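Local coordinates for protein ORF 37 (Human herpesvirus 8 type M, PDB 3FHD) that cuts double-stranded and single-stranded DNA as an endonuclease and exonuclease, and helps process branched viral DNA intermediates, promoting production of packaged unit-length genomes, at residues A479-W482 against S483-K487; A83-M86 against A87-F91; S130-A134 against H135-H139; K342-P345 against L346-L349; D369-D372 against T373-Q376. All blocks are in the same frame, centred on the assembly; numbering follows the deposited sequence.

In the fold
All five contacts are local. Each joins residues a few positions apart in the chain, and all lie away from the magnesium site at D243, E266 and I267. Contacts 2 and 3 form one cluster. Their centres are 11 Å apart, and they touch where M86 CG lies 3.8 Å from R137 CD and 3.9 Å from M132 SD. Contact 1, on helix 468-489, comes within about 7 Å of contact 2 at the nearest atoms but does not touch it. The N-terminal end of the same long helix reaches contact 4, where L349 packs on A470 and L474. Contact 5 stands apart, its centre 49 to 53 Å from those of the other four.

Contact 1 (A479-W482 against S483-K487); sequences ANFW and SRSAK
S485 meets F481 twice, through its hydroxyl. OG donates to F481 O at 2.9 Å and sits over one face of the F481 ring, 3.4 Å from CE1 and offset toward the rim. S485 N bonds the same carbonyl from the opposite face of its plane. A479 O is gripped in the same way by S483 N and S483 OG, the latter at 2.9 Å. Both hydroxyls lie anti to their own carbonyl carbon (chi1 -61° and -58°), which turns them back to the preceding turn. On another side of the helix, A486 CB lies over the six-membered ring of W482, a CH-pi contact with CB 4.0 Å from the centroid. R484 folds back at chi3. Its guanidinium lays a face over F481 CA, while NH2 lies at the edge of the F481 ring, 3.7 Å from F481 CD1. Outside this first shell, W172 meets the F481 ring edge-to-face. F184 does the same for W482, whose NE1 is bonded to G163 O. This fixes the indole against the fold. A serine hydroxyl bonded to the i-4 carbonyl used by its own N-H is characteristic of alpha-helices; here there are two in the C-terminal half of helix 468-489.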
loop_
_atom_site.group_PDB
_atom_site.type_symbol
_atom_site.label_atom_id
_atom_site.label_comp_id
_atom_site.label_asym_id
_atom_site.label_seq_id
_atom_site.Cartn_x
_atom_site.Cartn_y
_atom_site.Cartn_z
ATOM N N ALA A 479 2.229 15.931 6.071
ATOM C CA ALA A 479 2.009 16.013 7.524
ATOM C C ALA A 479 1.359 17.344 7.922
ATOM O O ALA A 479 0.522 17.376 8.832
ATOM C CB ALA A 479 3.295 15.821 8.290
ATOM N N ASN A 480 1.769 18.432 7.271
ATOM C CA ASN A 480 1.141 19.742 7.466
ATOM C C ASN A 480 -0.349 19.698 7.107
ATOM O O ASN A 480 -1.167 20.221 7.847
ATOM C CB ASN A 480 1.870 20.826 6.660
ATOM C CG ASN A 480 3.024 21.448 7.434
ATOM O OD1 ASN A 480 3.303 21.074 8.585
ATOM N ND2 ASN A 480 3.680 22.424 6.820
ATOM N N PHE A 481 -0.688 19.052 5.984
ATOM C CA PHE A 481 -2.079 18.923 5.557
ATOM C C PHE A 481 -2.856 18.045 6.570
ATOM O O PHE A 481 -3.968 18.389 6.912
ATOM C CB PHE A 481 -2.174 18.374 4.122
ATOM C CG PHE A 481 -3.582 18.012 3.670
ATOM C CD1 PHE A 481 -4.592 18.974 3.599
ATOM C CD2 PHE A 481 -3.861 16.711 3.280
ATOM C CE1 PHE A 481 -5.911 18.621 3.171
ATOM C CE2 PHE A 481 -5.118 16.334 2.858
ATOM C CZ PHE A 481 -6.170 17.305 2.790
ATOM N N TRP A 482 -2.263 16.945 7.049
ATOM C CA TRP A 482 -2.872 16.161 8.147
ATOM C C TRP A 482 -3.203 17.037 9.390
ATOM O O TRP A 482 -4.309 16.970 9.944
ATOM C CB TRP A 482 -1.994 14.963 8.540
ATOM C CG TRP A 482 -2.740 13.965 9.394
ATOM C CD1 TRP A 482 -3.369 12.835 8.956
ATOM C CD2 TRP A 482 -2.983 14.040 10.809
ATOM N NE1 TRP A 482 -3.961 12.176 10.019
ATOM C CE2 TRP A 482 -3.716 12.875 11.169
ATOM C CE3 TRP A 482 -2.619 14.949 11.810
ATOM C CZ2 TRP A 482 -4.140 12.629 12.474
ATOM C CZ3 TRP A 482 -3.005 14.689 13.126
ATOM C CH2 TRP A 482 -3.765 13.534 13.445
ATOM N N SER A 483 -2.254 17.863 9.799
ATOM C CA SER A 483 -2.410 18.695 10.988
ATOM C C SER A 483 -3.501 19.740 10.809
ATOM O O SER A 483 -4.327 19.942 11.694
ATOM C CB SER A 483 -1.073 19.371 11.301
ATOM O OG SER A 483 -0.147 18.334 11.539
ATOM N N ARG A 484 -3.522 20.391 9.649
ATOM C CA ARG A 484 -4.606 21.339 9.333
ATOM C C ARG A 484 -5.994 20.674 9.340
ATOM O O ARG A 484 -6.946 21.233 9.899
ATOM C CB ARG A 484 -4.388 21.999 7.971
ATOM C CG ARG A 484 -3.271 23.006 7.936
ATOM C CD ARG A 484 -3.365 23.885 6.672
ATOM N NE ARG A 484 -3.393 23.152 5.395
ATOM C CZ ARG A 484 -2.331 22.583 4.819
ATOM N NH1 ARG A 484 -1.133 22.629 5.403
ATOM N NH2 ARG A 484 -2.471 21.972 3.648
ATOM N N SER A 485 -6.079 19.496 8.714
ATOM C CA SER A 485 -7.307 18.741 8.613
ATOM C C SER A 485 -7.771 18.248 9.996
ATOM O O SER A 485 -8.970 18.303 10.258
ATOM C CB SER A 485 -7.140 17.556 7.660
ATOM O OG SER A 485 -6.745 17.996 6.375
ATOM N N ALA A 486 -6.835 17.781 10.850
ATOM C CA ALA A 486 -7.140 17.413 12.249
ATOM C C ALA A 486 -7.657 18.604 13.085
ATOM O O ALA A 486 -8.608 18.442 13.832
ATOM C CB ALA A 486 -5.953 16.729 12.960
ATOM N N LYS A 487 -7.033 19.772 12.948
ATOM C CA LYS A 487 -7.486 20.973 13.658
ATOM C C LYS A 487 -8.860 21.424 13.168
ATOM O O LYS A 487 -9.673 21.877 13.971
ATOM C CB LYS A 487 -6.465 22.130 13.551
ATOM C CG LYS A 487 -5.103 21.857 14.233
ATOM C CD LYS A 487 -4.082 22.972 13.966
ATOM C CE LYS A 487 -2.977 22.971 15.019
ATOM N NZ LYS A 487 -2.074 24.164 14.946
#

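Contact 2 (A83-M86 against A87-F91); sequences ALRM and AYNYF
A83 O to A87 N, L84 O to Y88 N, R85 O to N89 N and M86 O to Y90 N are successive i to i+4 bonds, making the first turns of helix 83-100 regular. R85 O takes a second bond. N89 ND2 donates to it at 2.9 Å with an N-H...O angle of 154°, from above the carbonyl plane. N89 N, also 2.9 Å from R85 O, comes from the opposite face. The ND2 bond ties the N89 amide to the helix backbone, and OD1 accepts from Q231 NE2. R85 and Y88 run side by side and point the same way. R85 CG is anti to its backbone N (chi1 -174°) and the chain bends at chi2. The guanidinium thus comes beside the tyrosine, with Y88 CD2 centred over one of its faces, 3.9 Å from R85 CZ. The two planes are 57° apart, so this is not a parallel stack. R85 NE passes N89 ND2 at 3.6 Å, two donors that turn to different acceptors. The buried guanidinium bonds Q231 OE1 through NE, D162 O through NH1 and L160 O through NH2, with F59 adding a cation-pi contact, while Y88 OH is bonded to L57 O. The start of helix 83-100 packs against helices 59-64, 122-130 and 134-147, while R85 is bonded to the end of helix 157-161, the loop after it and strand 230-231.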
loop_
_atom_site.group_PDB
_atom_site.type_symbol
_atom_site.label_atom_id
_atom_site.label_comp_id
_atom_site.label_asym_id
_atom_site.label_seq_id
_atom_site.Cartn_x
_atom_site.Cartn_y
_atom_site.Cartn_z
ATOM N N ALA A 83 0.892 9.523 20.381
ATOM C CA ALA A 83 0.324 8.986 21.621
ATOM C C ALA A 83 -1.190 8.745 21.548
ATOM O O ALA A 83 -1.687 7.734 22.036
ATOM C CB ALA A 83 0.694 9.885 22.865
ATOM N N LEU A 84 -1.923 9.683 20.960
ATOM C CA LEU A 84 -3.388 9.524 20.901
ATOM C C LEU A 84 -3.800 8.375 19.925
ATOM O O LEU A 84 -4.786 7.665 20.152
ATOM C CB LEU A 84 -4.034 10.872 20.543
ATOM C CG LEU A 84 -5.555 10.964 20.494
ATOM C CD1 LEU A 84 -6.199 10.407 21.783
ATOM C CD2 LEU A 84 -5.992 12.415 20.211
ATOM N N ARG A 85 -3.018 8.191 18.867
ATOM C CA ARG A 85 -3.202 7.056 17.937
ATOM C C ARG A 85 -2.956 5.699 18.650
ATOM O O ARG A 85 -3.708 4.744 18.415
ATOM C CB ARG A 85 -2.254 7.214 16.728
ATOM C CG ARG A 85 -2.466 6.175 15.625
ATOM C CD ARG A 85 -3.827 6.281 14.977
ATOM N NE ARG A 85 -4.101 5.098 14.138
ATOM C CZ ARG A 85 -5.097 4.996 13.261
ATOM N NH1 ARG A 85 -5.879 6.032 13.031
ATOM N NH2 ARG A 85 -5.259 3.860 12.578
ATOM N N MET A 86 -1.919 5.644 19.499
ATOM C CA MET A 86 -1.624 4.457 20.341
ATOM C C MET A 86 -2.794 4.171 21.287
ATOM O O MET A 86 -3.239 3.030 21.384
ATOM C CB MET A 86 -0.321 4.639 21.149
ATOM C CG MET A 86 0.957 4.490 20.314
ATOM S SD MET A 86 1.123 2.931 19.401
ATOM C CE MET A 86 1.633 3.624 17.889
ATOM N N ALA A 87 -3.325 5.222 21.925
ATOM C CA ALA A 87 -4.524 5.120 22.802
ATOM C C ALA A 87 -5.721 4.524 22.040
ATOM O O ALA A 87 -6.388 3.595 22.530
ATOM C CB ALA A 87 -4.898 6.503 23.353
ATOM N N TYR A 88 -6.002 5.078 20.861
ATOM C CA TYR A 88 -7.038 4.533 19.960
ATOM C C TYR A 88 -6.808 3.055 19.636
ATOM O O TYR A 88 -7.756 2.256 19.724
ATOM C CB TYR A 88 -7.101 5.329 18.638
ATOM C CG TYR A 88 -7.904 4.614 17.553
ATOM C CD1 TYR A 88 -9.279 4.454 17.675
ATOM C CD2 TYR A 88 -7.259 4.067 16.431
ATOM C CE1 TYR A 88 -10.036 3.765 16.687
ATOM C CE2 TYR A 88 -7.991 3.360 15.447
ATOM C CZ TYR A 88 -9.381 3.246 15.581
ATOM O OH TYR A 88 -10.094 2.560 14.619
ATOM N N ASN A 89 -5.572 2.692 19.252
ATOM C CA ASN A 89 -5.259 1.276 18.945
ATOM C C ASN A 89 -5.659 0.373 20.120
ATOM O O ASN A 89 -6.254 -0.687 19.942
ATOM C CB ASN A 89 -3.781 1.062 18.609
ATOM C CG ASN A 89 -3.473 1.297 17.104
ATOM O OD1 ASN A 89 -3.099 0.369 16.387
ATOM N ND2 ASN A 89 -3.664 2.508 16.637
ATOM N N TYR A 90 -5.329 0.796 21.334
ATOM C CA TYR A 90 -5.726 0.018 22.503
ATOM C C TYR A 90 -7.238 -0.201 22.599
ATOM O O TYR A 90 -7.691 -1.339 22.708
ATOM C CB TYR A 90 -5.171 0.620 23.808
ATOM C CG TYR A 90 -5.789 -0.075 25.005
ATOM C CD1 TYR A 90 -5.416 -1.393 25.342
ATOM C CD2 TYR A 90 -6.749 0.565 25.788
ATOM C CE1 TYR A 90 -5.999 -2.047 26.433
ATOM C CE2 TYR A 90 -7.331 -0.092 26.905
ATOM C CZ TYR A 90 -6.950 -1.378 27.205
ATOM O OH TYR A 90 -7.507 -2.010 28.307
ATOM N N PHE A 91 -8.019 0.876 22.572
ATOM C CA PHE A 91 -9.489 0.763 22.638
ATOM C C PHE A 91 -10.066 -0.059 21.490
ATOM O O PHE A 91 -11.017 -0.851 21.695
ATOM C CB PHE A 91 -10.139 2.159 22.666
ATOM C CG PHE A 91 -9.958 2.876 24.000
ATOM C CD1 PHE A 91 -10.675 2.472 25.114
ATOM C CD2 PHE A 91 -9.037 3.904 24.128
ATOM C CE1 PHE A 91 -10.497 3.103 26.372
ATOM C CE2 PHE A 91 -8.847 4.554 25.351
ATOM C CZ PHE A 91 -9.589 4.143 26.491
#

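Contact 3 (S130-A134 against H135-H139); sequences SQMNA and HQRHH
N133 OD1 accepts from Q136 N at 2.9 Å, with an N-H...O angle of 160°. Q136 OE1 returns the bond, accepting from N133 N at 3.1 Å. Together they form a capping box, with N133 as the N-cap of helix 134-147. N133 CG stands between its backbone N and carbonyl carbon (chi1 60°), which brings OD1 over the first turn. The Q136 chain runs extended back to the N133 backbone. The two amides stack with their planes 23° apart, N133 ND2 lying 3.6 Å from Q136 CD. M132 packs against the first turn. Its chain bends at chi3, and CE rests 3.7 Å from Q136 CB and 4.0 Å from R137 CG. R137 bends back along the helix start and lays one guanidinium face over A134 CA. NH1 is 3.2 Å from M132 O, near the guanidinium plane. Hydrogen bonds to another loop hold the guanidinium: NE to P233 O and NH2 to Q234 OE1. The capped turn follows helix 122-130. M132 and R137 pack on M86 of helix 83-100, while A134 and H138 lie against L412 at the end of helix 394-412.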
loop_
_atom_site.group_PDB
_atom_site.type_symbol
_atom_site.label_atom_id
_atom_site.label_comp_id
_atom_site.label_asym_id
_atom_site.label_seq_id
_atom_site.Cartn_x
_atom_site.Cartn_y
_atom_site.Cartn_z
ATOM N N SER A 130 1.374 7.911 26.276
ATOM C CA SER A 130 2.321 9.010 26.172
ATOM C C SER A 130 3.719 8.640 26.677
ATOM O O SER A 130 4.715 9.294 26.309
ATOM C CB SER A 130 1.810 10.232 26.940
ATOM O OG SER A 130 2.562 11.367 26.548
ATOM N N GLN A 131 3.788 7.611 27.527
ATOM C CA GLN A 131 5.034 7.196 28.192
ATOM C C GLN A 131 5.736 6.028 27.468
ATOM O O GLN A 131 6.789 5.545 27.916
ATOM C CB GLN A 131 4.739 6.838 29.663
ATOM C CG GLN A 131 4.383 8.035 30.541
ATOM C CD GLN A 131 3.684 7.643 31.850
ATOM O OE1 GLN A 131 3.885 6.545 32.374
ATOM N NE2 GLN A 131 2.865 8.555 32.384
ATOM N N MET A 132 5.163 5.576 26.349
ATOM C CA MET A 132 5.777 4.495 25.554
ATOM C C MET A 132 7.061 4.954 24.870
ATOM O O MET A 132 7.178 6.101 24.509
ATOM C CB MET A 132 4.823 3.981 24.465
ATOM C CG MET A 132 3.532 3.393 24.964
ATOM S SD MET A 132 2.431 2.969 23.573
ATOM C CE MET A 132 3.287 1.509 22.962
ATOM N N ASN A 133 8.021 4.050 24.705
ATOM C CA ASN A 133 9.186 4.330 23.875
ATOM C C ASN A 133 8.920 3.891 22.411
ATOM O O ASN A 133 7.872 3.287 22.129
ATOM C CB ASN A 133 10.452 3.704 24.468
ATOM C CG ASN A 133 10.368 2.191 24.615
ATOM O OD1 ASN A 133 10.085 1.473 23.668
ATOM N ND2 ASN A 133 10.696 1.697 25.796
ATOM N N ALA A 134 9.848 4.219 21.502
ATOM C CA ALA A 134 9.635 4.000 20.062
ATOM C C ALA A 134 9.624 2.505 19.748
ATOM O O ALA A 134 8.925 2.081 18.813
ATOM C CB ALA A 134 10.725 4.744 19.224
ATOM N N HIS A 135 10.384 1.712 20.512
ATOM C CA HIS A 135 10.391 0.245 20.339
ATOM C C HIS A 135 9.075 -0.445 20.748
ATOM O O HIS A 135 8.621 -1.382 20.063
ATOM C CB HIS A 135 11.639 -0.398 20.958
ATOM C CG HIS A 135 12.904 0.230 20.464
ATOM N ND1 HIS A 135 13.341 0.088 19.161
ATOM C CD2 HIS A 135 13.773 1.081 21.062
ATOM C CE1 HIS A 135 14.441 0.800 18.986
ATOM N NE2 HIS A 135 14.724 1.410 20.124
ATOM N N GLN A 136 8.445 0.051 21.804
ATOM C CA GLN A 136 7.077 -0.363 22.168
ATOM C C GLN A 136 6.026 0.006 21.113
ATOM O O GLN A 136 5.139 -0.792 20.827
ATOM C CB GLN A 136 6.677 0.198 23.535
ATOM C CG GLN A 136 7.525 -0.440 24.653
ATOM C CD GLN A 136 7.407 0.259 25.991
ATOM O OE1 GLN A 136 7.086 1.457 26.077
ATOM N NE2 GLN A 136 7.674 -0.492 27.051
ATOM N N ARG A 137 6.120 1.215 20.552
ATOM C CA ARG A 137 5.171 1.618 19.533
ATOM C C ARG A 137 5.378 0.736 18.293
ATOM O O ARG A 137 4.421 0.254 17.678
ATOM C CB ARG A 137 5.330 3.105 19.205
ATOM C CG ARG A 137 4.824 4.038 20.315
ATOM C CD ARG A 137 4.632 5.498 19.817
ATOM N NE ARG A 137 5.883 6.084 19.328
ATOM C CZ ARG A 137 6.840 6.628 20.068
ATOM N NH1 ARG A 137 6.738 6.697 21.395
ATOM N NH2 ARG A 137 7.920 7.115 19.464
ATOM N N HIS A 138 6.637 0.527 17.942
ATOM C CA HIS A 138 7.013 -0.375 16.850
ATOM C C HIS A 138 6.433 -1.775 17.046
ATOM O O HIS A 138 5.870 -2.391 16.102
ATOM C CB HIS A 138 8.538 -0.462 16.733
ATOM C CG HIS A 138 9.007 -1.355 15.619
ATOM N ND1 HIS A 138 9.965 -2.325 15.796
ATOM C CD2 HIS A 138 8.638 -1.425 14.319
ATOM C CE1 HIS A 138 10.164 -2.960 14.655
ATOM N NE2 HIS A 138 9.372 -2.433 13.744
ATOM N N HIS A 139 6.578 -2.293 18.260
ATOM C CA HIS A 139 6.027 -3.607 18.571
ATOM C C HIS A 139 4.493 -3.663 18.398
ATOM O O HIS A 139 3.995 -4.582 17.749
ATOM C CB HIS A 139 6.450 -4.099 19.959
ATOM C CG HIS A 139 5.995 -5.493 20.235
ATOM N ND1 HIS A 139 6.735 -6.599 19.886
ATOM C CD2 HIS A 139 4.862 -5.964 20.805
ATOM C CE1 HIS A 139 6.094 -7.693 20.258
ATOM N NE2 HIS A 139 4.948 -7.333 20.804
#

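Contact 4 (K342-P345 against L346-L349); sequences KLTP and LHNL
T344 N points straight at H347 ND1, a 3.0 Å hydrogen bond with an N-H...N angle of 172°. The donor lies in the ring plane, at the ring edge. ND1 is therefore the acceptor here. T344 OG1 is also close, 3.2 Å from H347 ND1. T344 and H347 make a second link in the other direction, H347 N to T344 O at 3.1 Å, with the donor well above the carbonyl plane. The T344 N bond fixes the imidazole, while the H347 N bond closes the backbone turn. The ring has CG anti to its carbonyl carbon (chi1 -68°) and is turned back toward the threonine. T344 OG1 stands between its backbone N and carbonyl carbon (chi1 72°) and accepts from L346 N at 3.2 Å. This is an ST turn: the threonine oxygen takes the N-H two residues on. P345 sits within the turn, which leads into helix 348-355, with H347 at the N-cap position. L343 packs on H347, its CD2 3.8 Å from H347 CB. The same leucine packs on L319 of a loop and on I350 and R351 of the helix, and its backbone is hydrogen-bonded to G317. The other side is much looser. P345, L346 and N348 are exposed. N348 CB comes no closer to P345 O than 3.9 Å, and N348 OD1 makes a weak bond to L349 N. K342 is also exposed, extending away from the helix start toward K318. A sulfate ion, probably from the crystallisation liquor, lies about 5 Å from the H347 side chain.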
loop_
_atom_site.group_PDB
_atom_site.type_symbol
_atom_site.label_atom_id
_atom_site.label_comp_id
_atom_site.label_asym_id
_atom_site.label_seq_id
_atom_site.Cartn_x
_atom_site.Cartn_y
_atom_site.Cartn_z
ATOM N N LYS A 342 6.565 22.901 -20.225
ATOM C CA LYS A 342 7.974 22.763 -19.838
ATOM C C LYS A 342 8.099 22.678 -18.322
ATOM O O LYS A 342 7.215 23.142 -17.598
ATOM C CB LYS A 342 8.805 23.945 -20.359
ATOM C CG LYS A 342 9.016 23.931 -21.864
ATOM C CD LYS A 342 9.560 25.253 -22.400
ATOM C CE LYS A 342 9.477 25.292 -23.924
ATOM N NZ LYS A 342 9.702 26.652 -24.464
ATOM N N LEU A 343 9.181 22.057 -17.848
ATOM C CA LEU A 343 9.599 22.186 -16.446
ATOM C C LEU A 343 10.068 23.620 -16.198
ATOM O O LEU A 343 10.812 24.192 -17.013
ATOM C CB LEU A 343 10.748 21.227 -16.131
ATOM C CG LEU A 343 10.519 19.720 -16.261
ATOM C CD1 LEU A 343 11.843 18.982 -16.390
ATOM C CD2 LEU A 343 9.741 19.205 -15.070
ATOM N N THR A 344 9.618 24.213 -15.094
ATOM C CA THR A 344 10.026 25.578 -14.731
ATOM C C THR A 344 11.080 25.456 -13.620
ATOM O O THR A 344 11.362 24.348 -13.165
ATOM C CB THR A 344 8.816 26.432 -14.261
ATOM O OG1 THR A 344 8.395 25.989 -12.964
ATOM C CG2 THR A 344 7.633 26.325 -15.247
ATOM N N PRO A 345 11.703 26.576 -13.213
ATOM C CA PRO A 345 12.585 26.516 -12.046
ATOM C C PRO A 345 11.917 25.982 -10.779
ATOM O O PRO A 345 12.605 25.495 -9.898
ATOM C CB PRO A 345 12.984 27.976 -11.826
ATOM C CG PRO A 345 12.883 28.596 -13.167
ATOM C CD PRO A 345 11.726 27.905 -13.853
ATOM N N LEU A 346 10.591 26.066 -10.694
ATOM C CA LEU A 346 9.870 25.576 -9.506
ATOM C C LEU A 346 9.559 24.085 -9.521
ATOM O O LEU A 346 9.070 23.526 -8.536
ATOM C CB LEU A 346 8.590 26.377 -9.294
ATOM C CG LEU A 346 8.922 27.772 -8.793
ATOM C CD1 LEU A 346 7.860 28.704 -9.279
ATOM C CD2 LEU A 346 9.075 27.798 -7.294
ATOM N N HIS A 347 9.831 23.435 -10.637
ATOM C CA HIS A 347 9.706 22.000 -10.702
ATOM C C HIS A 347 11.025 21.302 -10.358
ATOM O O HIS A 347 11.312 20.246 -10.933
ATOM C CB HIS A 347 9.245 21.575 -12.099
ATOM C CG HIS A 347 7.840 21.991 -12.442
ATOM N ND1 HIS A 347 7.561 22.944 -13.399
ATOM C CD2 HIS A 347 6.641 21.577 -11.965
ATOM C CE1 HIS A 347 6.251 23.093 -13.506
ATOM N NE2 HIS A 347 5.671 22.268 -12.651
ATOM N N ASN A 348 11.807 21.868 -9.430
ATOM C CA ASN A 348 13.119 21.297 -9.076
ATOM C C ASN A 348 13.056 19.892 -8.430
ATOM O O ASN A 348 13.899 19.032 -8.720
ATOM C CB ASN A 348 14.034 22.295 -8.304
ATOM C CG ASN A 348 13.432 22.786 -6.967
ATOM O OD1 ASN A 348 12.213 22.754 -6.763
ATOM N ND2 ASN A 348 14.309 23.267 -6.053
ATOM N N LEU A 349 12.044 19.648 -7.604
ATOM C CA LEU A 349 11.824 18.305 -7.045
ATOM C C LEU A 349 11.552 17.289 -8.164
ATOM O O LEU A 349 12.138 16.219 -8.177
ATOM C CB LEU A 349 10.684 18.313 -6.024
ATOM C CG LEU A 349 10.449 17.030 -5.211
ATOM C CD1 LEU A 349 10.039 17.387 -3.800
ATOM C CD2 LEU A 349 9.421 16.120 -5.879
#

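Contact 5 (D369-D372 against T373-Q376); sequences DPQD and TRGQ
R374 bends at chi2 (-40°) and again at chi3 (-73°), curling its guanidinium back to Q371. NH2 makes a weak bond to Q371 O at 3.3 Å, with the carbonyl oxygen at the guanidinium edge and in its plane. The Q371 side chain runs alongside and points the same way, its CG 3.8 Å from R374 NH2. The amide and guanidinium planes are nearly perpendicular, 79° apart. R374 NH2 also bonds Q437 O, and Q371 OE1 accepts from K277 NZ, so each polar end has a partner in another part of the chain. T373 OG1 lies 3.4 Å from P370 CA and donates to Q376 O at 2.7 Å. This bond closes the loop that leads to strand 379-389. The motif is one short, weakly bonded turn of helix, 370-373, capped at its start. D369 is the N-cap: its OD1 accepts from Q371 N at 2.9 Å, from above the carboxylate plane. D369 O then receives T373 N in a long, weak bond of 3.5 Å. The chain leaves the helix at R374, which has positive phi, and turns at G375, whose backbone angles would press any CB against the preceding carbonyl oxygen. P370 CB packs on the G375 backbone, 3.9 Å from G375 O. The D369 carboxylate forms salt bridges with K277 and R432. G375 is hydrogen-bonded through its backbone to T443, and D369 N donates to the hydroxyl of Y291 in helix 282-292.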
loop_
_atom_site.group_PDB
_atom_site.type_symbol
_atom_site.label_atom_id
_atom_site.label_comp_id
_atom_site.label_asym_id
_atom_site.label_seq_id
_atom_site.Cartn_x
_atom_site.Cartn_y
_atom_site.Cartn_z
ATOM N N ASP A 369 1.690 -19.217 -23.293
ATOM C CA ASP A 369 0.261 -19.260 -23.504
ATOM C C ASP A 369 -0.250 -20.654 -23.102
ATOM O O ASP A 369 0.165 -21.645 -23.694
ATOM C CB ASP A 369 -0.012 -18.948 -24.973
ATOM C CG ASP A 369 -1.474 -18.813 -25.291
ATOM O OD1 ASP A 369 -2.335 -19.399 -24.594
ATOM O OD2 ASP A 369 -1.770 -18.102 -26.264
ATOM N N PRO A 370 -1.165 -20.732 -22.094
ATOM C CA PRO A 370 -1.672 -22.050 -21.675
ATOM C C PRO A 370 -2.519 -22.796 -22.735
ATOM O O PRO A 370 -2.887 -23.964 -22.522
ATOM C CB PRO A 370 -2.492 -21.743 -20.414
ATOM C CG PRO A 370 -2.904 -20.291 -20.572
ATOM C CD PRO A 370 -1.770 -19.627 -21.323
ATOM N N GLN A 371 -2.823 -22.160 -23.865
ATOM C CA GLN A 371 -3.522 -22.891 -24.931
ATOM C C GLN A 371 -2.559 -23.834 -25.648
ATOM O O GLN A 371 -2.968 -24.836 -26.258
ATOM C CB GLN A 371 -4.227 -21.954 -25.908
ATOM C CG GLN A 371 -5.290 -22.655 -26.751
ATOM C CD GLN A 371 -6.123 -21.689 -27.549
ATOM O OE1 GLN A 371 -6.300 -20.536 -27.152
ATOM N NE2 GLN A 371 -6.637 -22.144 -28.681
ATOM N N ASP A 372 -1.272 -23.507 -25.558
ATOM C CA ASP A 372 -0.212 -24.350 -26.097
ATOM C C ASP A 372 0.111 -25.484 -25.109
ATOM O O ASP A 372 0.182 -26.655 -25.492
ATOM C CB ASP A 372 1.047 -23.510 -26.372
ATOM C CG ASP A 372 0.846 -22.454 -27.477
ATOM O OD1 ASP A 372 -0.170 -22.503 -28.221
ATOM O OD2 ASP A 372 1.733 -21.568 -27.609
ATOM N N THR A 373 0.271 -25.122 -23.832
ATOM C CA THR A 373 0.783 -26.040 -22.803
ATOM C C THR A 373 -0.323 -26.815 -22.068
ATOM O O THR A 373 -0.028 -27.615 -21.164
ATOM C CB THR A 373 1.616 -25.274 -21.748
ATOM O OG1 THR A 373 0.778 -24.308 -21.110
ATOM C CG2 THR A 373 2.790 -24.554 -22.394
ATOM N N ARG A 374 -1.579 -26.557 -22.454
ATOM C CA ARG A 374 -2.784 -27.066 -21.764
ATOM C C ARG A 374 -2.839 -26.785 -20.252
ATOM O O ARG A 374 -3.486 -27.528 -19.497
ATOM C CB ARG A 374 -3.013 -28.564 -22.034
ATOM C CG ARG A 374 -3.140 -28.961 -23.514
ATOM C CD ARG A 374 -3.952 -27.981 -24.374
ATOM N NE ARG A 374 -5.394 -28.037 -24.116
ATOM C CZ ARG A 374 -6.266 -27.092 -24.475
ATOM N NH1 ARG A 374 -7.559 -27.247 -24.192
ATOM N NH2 ARG A 374 -5.853 -25.994 -25.117
ATOM N N GLY A 375 -2.175 -25.718 -19.802
ATOM C CA GLY A 375 -2.242 -25.358 -18.393
ATOM C C GLY A 375 -1.124 -24.514 -17.827
ATOM O O GLY A 375 -1.386 -23.510 -17.171
ATOM N N GLN A 376 0.119 -24.920 -18.057
ATOM C CA GLN A 376 1.248 -24.256 -17.398
ATOM C C GLN A 376 1.605 -22.890 -17.981
ATOM O O GLN A 376 1.815 -22.740 -19.201
ATOM C CB GLN A 376 2.494 -25.153 -17.337
ATOM C CG GLN A 376 3.525 -24.677 -16.309
ATOM C CD GLN A 376 4.519 -25.757 -15.927
ATOM O OE1 GLN A 376 4.611 -26.146 -14.751
ATOM N NE2 GLN A 376 5.257 -26.264 -16.919
#